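Uncharacterized protein (PDB 5D66) is of unknown function but folds as an ankyrin repeat domain, a scaffold that in other proteins commonly serves for binding partner proteins. Local coordinates at residues A109-V115 / N151-I155; L134-L140 / N165-K171. One frame throughout, in Å; residues are numbered along the deposited sequence. Where two conformers were deposited one is given.

Along the chain the four segments come in the order 109-115, 134-140, 151-155 and 165-171, and the two contacts cross. Interaction 1 joins the end of helix 106-111 and the turn into helix 115-124 to helix 150-162, closing a loop of 35 residues. Segment 134-140 lies within that loop, and interaction 2 carries it past the loop's end to 165-171, between helices 150-162 and 176-183, closing a loop of 24 residues that overlaps the first. The contacts thus bind successive layers of the ankyrin stack, one at a helix end and the turn after it, the other between two loops and the start of helix 138-144. They touch where Ala-110 CB packs on Ala-138 O, 3.7 Å away.

Interaction 1: A109-V115 / N151-I155; sequences AAERGHV and NYQQI
The phenol ring of Tyr-152 meets the C-terminal end of helix 106-111 with its edge: Glu-111 O lies in the ring plane beside the hydroxyl, while the backbone of Gly-113 approaches obliquely. Next to the hydroxyl, CE1 comes within 3.3 Å of Ala-110 O. A second flat group, the amide of Asn-151, holds Gly-113 O in its own plane, and the His-114 imidazole carries Arg-112 CB over one face, near the rim.

Two hydrogen bonds cross the contact. Tyr-152 OH donates to Glu-111 O over 2.8 Å, reaching it from 31° off the carbonyl plane. Asn-151 ND2 donates to Gly-113 O over 2.9 Å, nearly straight at 171° and in the carbonyl plane; Asn-151 has a second conformer, so this bond belongs to the one described. With CG of Tyr-152 anti to its carbonyl carbon (chi1 -66°), the ring reaches out to the helix end, where CZ sits 3.7 Å from Gly-113 CA.

The rest of the contact is mainly apolar. Ile-155 splits its branches: CD1 presses on Gly-113 CA at 3.5 Å, and CG2 meets Ala-110 CB at 3.9 Å. Val-115 CG2 lies 4.0 Å from Ile-155 CD1 and also faces Asn-151 O and Gln-154 OE1. Val-118 and Ala-142 continue this packing around Ile-155.

Gly-113, with positive phi, ends the helix in a Schellman motif, its N bonding back to Ala-110 O and His-114 N to Ala-109 O. The contact therefore complements a helix end: the Schellman bonds occupy the carbonyls of Ala-109 and Ala-110, while side chains of helix 150-162 supply donors to Glu-111 O and Gly-113 O, and the bare glycine backbone lets Tyr-152 and Ile-155 come close.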
loop_
_atom_site.group_PDB
_atom_site.type_symbol
_atom_site.label_atom_id
_atom_site.label_comp_id
_atom_site.label_asym_id
_atom_site.label_seq_id
_atom_site.Cartn_x
_atom_site.Cartn_y
_atom_site.Cartn_z
ATOM N N ALA A 109 2.983 -3.034 2.728
ATOM C CA ALA A 109 2.017 -3.980 3.268
ATOM C C ALA A 109 2.752 -5.230 3.752
ATOM O O ALA A 109 2.475 -5.758 4.847
ATOM C CB ALA A 109 0.993 -4.312 2.231
ATOM N N ALA A 110 3.724 -5.703 2.962
ATOM C CA ALA A 110 4.513 -6.854 3.374
ATOM C C ALA A 110 5.385 -6.526 4.580
ATOM O O ALA A 110 5.482 -7.283 5.518
ATOM C CB ALA A 110 5.327 -7.339 2.172
ATOM N N GLU A 111 6.080 -5.378 4.523
ATOM C CA GLU A 111 6.894 -4.888 5.610
ATOM C C GLU A 111 6.174 -4.919 6.948
ATOM O O GLU A 111 6.719 -5.319 7.981
ATOM C CB GLU A 111 7.302 -3.449 5.293
ATOM C CG GLU A 111 8.106 -2.743 6.338
ATOM C CD GLU A 111 8.293 -1.239 6.009
ATOM O OE1 GLU A 111 7.620 -0.684 5.122
ATOM O OE2 GLU A 111 9.026 -0.587 6.781
ATOM N N ARG A 112 4.931 -4.457 6.930
ATOM C CA ARG A 112 4.164 -4.254 8.133
ATOM C C ARG A 112 3.366 -5.484 8.553
ATOM O O ARG A 112 2.705 -5.484 9.573
ATOM C CB ARG A 112 3.299 -3.024 8.009
ATOM C CG ARG A 112 4.168 -1.757 7.794
ATOM C CD ARG A 112 3.434 -0.613 7.542
ATOM N NE ARG A 112 4.215 0.457 6.968
ATOM C CZ ARG A 112 3.707 1.656 6.696
ATOM N NH1 ARG A 112 2.508 1.999 7.123
ATOM N NH2 ARG A 112 4.504 2.596 6.176
ATOM N N GLY A 113 3.444 -6.555 7.768
ATOM C CA GLY A 113 2.791 -7.789 8.156
ATOM C C GLY A 113 1.319 -7.793 7.931
ATOM O O GLY A 113 0.603 -8.556 8.582
ATOM N N HIS A 114 0.808 -7.009 6.972
ATOM C CA HIS A 114 -0.628 -6.892 6.722
ATOM C C HIS A 114 -1.036 -7.994 5.709
ATOM O O HIS A 114 -1.018 -7.767 4.510
ATOM C CB HIS A 114 -0.981 -5.497 6.132
ATOM C CG HIS A 114 -0.692 -4.336 7.008
ATOM N ND1 HIS A 114 -0.960 -4.304 8.349
ATOM C CD2 HIS A 114 -0.165 -3.120 6.692
ATOM C CE1 HIS A 114 -0.672 -3.094 8.828
ATOM N NE2 HIS A 114 -0.144 -2.380 7.848
ATOM N N VAL A 115 -1.336 -9.175 6.246
ATOM C CA VAL A 115 -1.470 -10.351 5.398
ATOM C C VAL A 115 -2.595 -10.186 4.340
ATOM O O VAL A 115 -2.390 -10.472 3.164
ATOM C CB VAL A 115 -1.723 -11.641 6.246
ATOM C CG1 VAL A 115 -1.902 -12.869 5.359
ATOM C CG2 VAL A 115 -0.607 -11.898 7.219
ATOM N N ASN A 151 2.555 -14.053 10.622
ATOM C CA ASN A 151 2.183 -13.186 9.523
ATOM C C ASN A 151 3.229 -13.137 8.439
ATOM O O ASN A 151 2.912 -13.103 7.252
ATOM C CB ASN A 151 2.034 -11.697 9.958
ATOM C CG ASN A 151 0.961 -11.464 10.958
ATOM O OD1 ASN A 151 0.778 -12.288 11.810
ATOM N ND2 ASN A 151 0.254 -10.344 10.873
ATOM N N TYR A 152 4.495 -13.058 8.843
ATOM C CA TYR A 152 5.554 -12.954 7.878
ATOM C C TYR A 152 5.814 -14.247 7.114
ATOM O O TYR A 152 6.111 -14.214 5.925
ATOM C CB TYR A 152 6.854 -12.393 8.517
ATOM C CG TYR A 152 6.639 -10.941 8.952
ATOM C CD1 TYR A 152 6.649 -9.958 8.034
ATOM C CD2 TYR A 152 6.325 -10.615 10.273
ATOM C CE1 TYR A 152 6.409 -8.672 8.385
ATOM C CE2 TYR A 152 6.052 -9.294 10.653
ATOM C CZ TYR A 152 6.133 -8.315 9.670
ATOM O OH TYR A 152 5.929 -6.992 10.038
ATOM N N GLN A 153 5.695 -15.385 7.807
ATOM C CA GLN A 153 5.712 -16.656 7.072
ATOM C C GLN A 153 4.580 -16.721 6.044
ATOM O O GLN A 153 4.800 -17.152 4.901
ATOM C CB GLN A 153 5.573 -17.836 8.024
ATOM C CG GLN A 153 6.777 -18.057 8.910
ATOM C CD GLN A 153 6.526 -19.118 9.960
ATOM O OE1 GLN A 153 5.764 -20.034 9.760
ATOM N NE2 GLN A 153 7.139 -18.940 11.101
ATOM N N GLN A 154 3.392 -16.256 6.436
ATOM C CA GLN A 154 2.211 -16.316 5.550
ATOM C C GLN A 154 2.462 -15.401 4.337
ATOM O O GLN A 154 2.178 -15.796 3.197
ATOM C CB GLN A 154 0.955 -15.908 6.311
ATOM C CG GLN A 154 0.610 -16.938 7.342
ATOM C CD GLN A 154 -0.342 -16.448 8.423
ATOM O OE1 GLN A 154 -0.875 -15.344 8.334
ATOM N NE2 GLN A 154 -0.601 -17.292 9.404
ATOM N N ILE A 155 3.040 -14.227 4.563
ATOM C CA ILE A 155 3.321 -13.270 3.477
ATOM C C ILE A 155 4.397 -13.814 2.561
ATOM O O ILE A 155 4.291 -13.703 1.329
ATOM C CB ILE A 155 3.675 -11.918 4.076
ATOM C CG1 ILE A 155 2.390 -11.234 4.571
ATOM C CG2 ILE A 155 4.436 -11.033 3.102
ATOM C CD1 ILE A 155 2.569 -10.152 5.547
#

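Interaction 2: L134-L140 / N165-K171; sequences LGWTALL and NPNLADK
Asp-170 and Trp-136 run side by side between two loops of the ankyrin repeat fold. Asp-170 CB touches the indole edge, 4.0 Å from Trp-136 CD1. The carboxyl carbon CG sits between backbone N and carbonyl carbon (chi1 72°); carboxylate and indole planes are 40° apart. At the tip the oxygens part company: OD1 accepts from Ile-174 N, whereas OD2 takes a bond from His-179 NE2 and another from a water that also accepts from Trp-136 NE1. The carboxylate thereby links the indole to helix 176-183.

Alongside, Leu-140 pushes CD1 against the backbone, 3.6 Å from Leu-168 O, and Leu-139 CD2 touches Pro-166 CA at 4.0 Å. Thr-137 caps helix 138-144 by accepting from Leu-140 N with OG1. CG and CE of Lys-171, in the conformer described, pass beside Gly-135, where no side chain intervenes, and NZ bonds to Asn-133 O.

Between residues 134-140 and 165-171 themselves, direct touches are van der Waals and polar links run through water. One water donates to Leu-134 O and accepts from Lys-171 N; another joins Thr-137 OG1, 2.7 Å away, to Leu-168 O.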
loop_
_atom_site.group_PDB
_atom_site.type_symbol
_atom_site.label_atom_id
_atom_site.label_comp_id
_atom_site.label_asym_id
_atom_site.label_seq_id
_atom_site.Cartn_x
_atom_site.Cartn_y
_atom_site.Cartn_z
ATOM N N LEU A 134 15.409 1.498 -1.563
ATOM C CA LEU A 134 16.252 0.843 -0.541
ATOM C C LEU A 134 16.847 -0.447 -1.088
ATOM O O LEU A 134 17.615 -1.113 -0.388
ATOM C CB LEU A 134 15.427 0.536 0.726
ATOM C CG LEU A 134 14.835 1.782 1.403
ATOM C CD1 LEU A 134 13.526 1.444 2.174
ATOM C CD2 LEU A 134 15.783 2.378 2.353
ATOM N N GLY A 135 16.538 -0.823 -2.339
ATOM C CA GLY A 135 17.036 -2.024 -2.970
ATOM C C GLY A 135 16.254 -3.265 -2.542
ATOM O O GLY A 135 16.716 -4.383 -2.750
ATOM N N TRP A 136 15.052 -3.078 -2.012
ATOM C CA TRP A 136 14.298 -4.157 -1.416
ATOM C C TRP A 136 13.029 -4.413 -2.232
ATOM O O TRP A 136 12.354 -3.497 -2.687
ATOM C CB TRP A 136 13.949 -3.940 0.047
ATOM C CG TRP A 136 15.083 -3.875 0.980
ATOM C CD1 TRP A 136 16.278 -4.511 0.833
ATOM C CD2 TRP A 136 15.165 -3.190 2.226
ATOM N NE1 TRP A 136 17.090 -4.277 1.902
ATOM C CE2 TRP A 136 16.432 -3.461 2.776
ATOM C CE3 TRP A 136 14.335 -2.244 2.892
ATOM C CZ2 TRP A 136 16.867 -2.894 3.992
ATOM C CZ3 TRP A 136 14.742 -1.727 4.119
ATOM C CH2 TRP A 136 16.001 -2.073 4.671
ATOM N N THR A 137 12.693 -5.688 -2.343
ATOM C CA THR A 137 11.419 -6.172 -2.826
ATOM C C THR A 137 10.474 -6.385 -1.622
ATOM O O THR A 137 10.919 -6.379 -0.446
ATOM C CB THR A 137 11.628 -7.502 -3.541
ATOM O OG1 THR A 137 12.238 -8.359 -2.552
ATOM C CG2 THR A 137 12.461 -7.445 -4.751
ATOM N N ALA A 138 9.232 -6.712 -1.889
ATOM C CA ALA A 138 8.307 -7.122 -0.844
ATOM C C ALA A 138 8.868 -8.336 -0.066
ATOM O O ALA A 138 8.762 -8.354 1.122
ATOM C CB ALA A 138 6.957 -7.409 -1.436
ATOM N N LEU A 139 9.384 -9.325 -0.803
ATOM C CA LEU A 139 9.962 -10.499 -0.199
ATOM C C LEU A 139 11.110 -10.131 0.760
ATOM O O LEU A 139 11.157 -10.619 1.905
ATOM C CB LEU A 139 10.422 -11.477 -1.267
ATOM C CG LEU A 139 11.027 -12.795 -0.797
ATOM C CD1 LEU A 139 10.084 -13.606 0.013
ATOM C CD2 LEU A 139 11.517 -13.569 -1.986
ATOM N N LEU A 140 12.034 -9.324 0.303
ATOM C CA LEU A 140 13.161 -8.923 1.142
ATOM C C LEU A 140 12.680 -8.208 2.374
ATOM O O LEU A 140 13.162 -8.480 3.491
ATOM C CB LEU A 140 14.180 -8.118 0.367
ATOM C CG LEU A 140 15.041 -8.920 -0.590
ATOM C CD1 LEU A 140 15.692 -8.049 -1.636
ATOM C CD2 LEU A 140 16.132 -9.669 0.158
ATOM N N ASN A 165 10.242 -13.840 -7.567
ATOM C CA ASN A 165 11.531 -14.442 -7.811
ATOM C C ASN A 165 12.270 -14.555 -6.481
ATOM O O ASN A 165 12.577 -13.544 -5.867
ATOM C CB ASN A 165 12.289 -13.574 -8.810
ATOM C CG ASN A 165 13.621 -14.140 -9.213
ATOM O OD1 ASN A 165 14.212 -14.946 -8.498
ATOM N ND2 ASN A 165 14.128 -13.716 -10.368
ATOM N N PRO A 166 12.584 -15.764 -6.009
ATOM C CA PRO A 166 13.223 -15.893 -4.715
ATOM C C PRO A 166 14.696 -15.561 -4.702
ATOM O O PRO A 166 15.312 -15.580 -3.648
ATOM C CB PRO A 166 13.032 -17.356 -4.422
ATOM C CG PRO A 166 13.119 -18.031 -5.790
ATOM C CD PRO A 166 12.344 -17.057 -6.651
ATOM N N ASN A 167 15.271 -15.259 -5.883
ATOM C CA ASN A 167 16.681 -14.957 -6.040
ATOM C C ASN A 167 17.002 -13.520 -6.307
ATOM O O ASN A 167 18.150 -13.201 -6.586
ATOM C CB ASN A 167 17.276 -15.908 -7.101
ATOM C CG ASN A 167 17.253 -17.347 -6.585
ATOM O OD1 ASN A 167 17.678 -17.577 -5.472
ATOM N ND2 ASN A 167 16.723 -18.281 -7.336
ATOM N N LEU A 168 16.052 -12.619 -6.209
ATOM C CA LEU A 168 16.324 -11.169 -6.320
ATOM C C LEU A 168 16.883 -10.695 -5.003
ATOM O O LEU A 168 16.199 -10.677 -3.983
ATOM C CB LEU A 168 15.075 -10.379 -6.721
ATOM C CG LEU A 168 14.610 -10.599 -8.142
ATOM C CD1 LEU A 168 13.318 -9.798 -8.373
ATOM C CD2 LEU A 168 15.627 -10.308 -9.224
ATOM N N ALA A 169 18.177 -10.389 -5.026
ATOM C CA ALA A 169 18.965 -9.997 -3.867
ATOM C C ALA A 169 18.857 -8.488 -3.569
ATOM O O ALA A 169 18.421 -7.709 -4.409
ATOM C CB ALA A 169 20.389 -10.424 -4.104
ATOM N N ASP A 170 19.299 -8.105 -2.365
ATOM C CA ASP A 170 19.411 -6.711 -1.981
ATOM C C ASP A 170 20.540 -6.011 -2.733
ATOM O O ASP A 170 21.230 -6.602 -3.589
ATOM C CB ASP A 170 19.461 -6.567 -0.464
ATOM C CG ASP A 170 20.769 -7.014 0.199
ATOM O OD1 ASP A 170 21.798 -7.101 -0.533
ATOM O OD2 ASP A 170 20.775 -7.189 1.452
ATOM N N LYS A 171 20.743 -4.720 -2.468
ATOM C CA LYS A 171 21.769 -3.960 -3.193
ATOM C C LYS A 171 23.148 -4.519 -2.999
ATOM O O LYS A 171 23.993 -4.364 -3.871
ATOM C CB LYS A 171 21.820 -2.509 -2.728
ATOM C CG LYS A 171 20.835 -1.659 -3.368
ATOM C CD LYS A 171 20.961 -0.291 -2.824
ATOM C CE LYS A 171 19.907 0.574 -3.393
ATOM N NZ LYS A 171 19.901 1.781 -2.599
HETATM O O HOH W 1 19.489 -3.242 -0.322
HETATM O O HOH W 2 18.325 -4.888 -4.814
HETATM O O HOH W 3 15.987 -6.754 -5.127
HETATM O O HOH W 4 19.710 -4.965 2.699
HETATM O O HOH W 5 13.402 -10.648 -3.522
#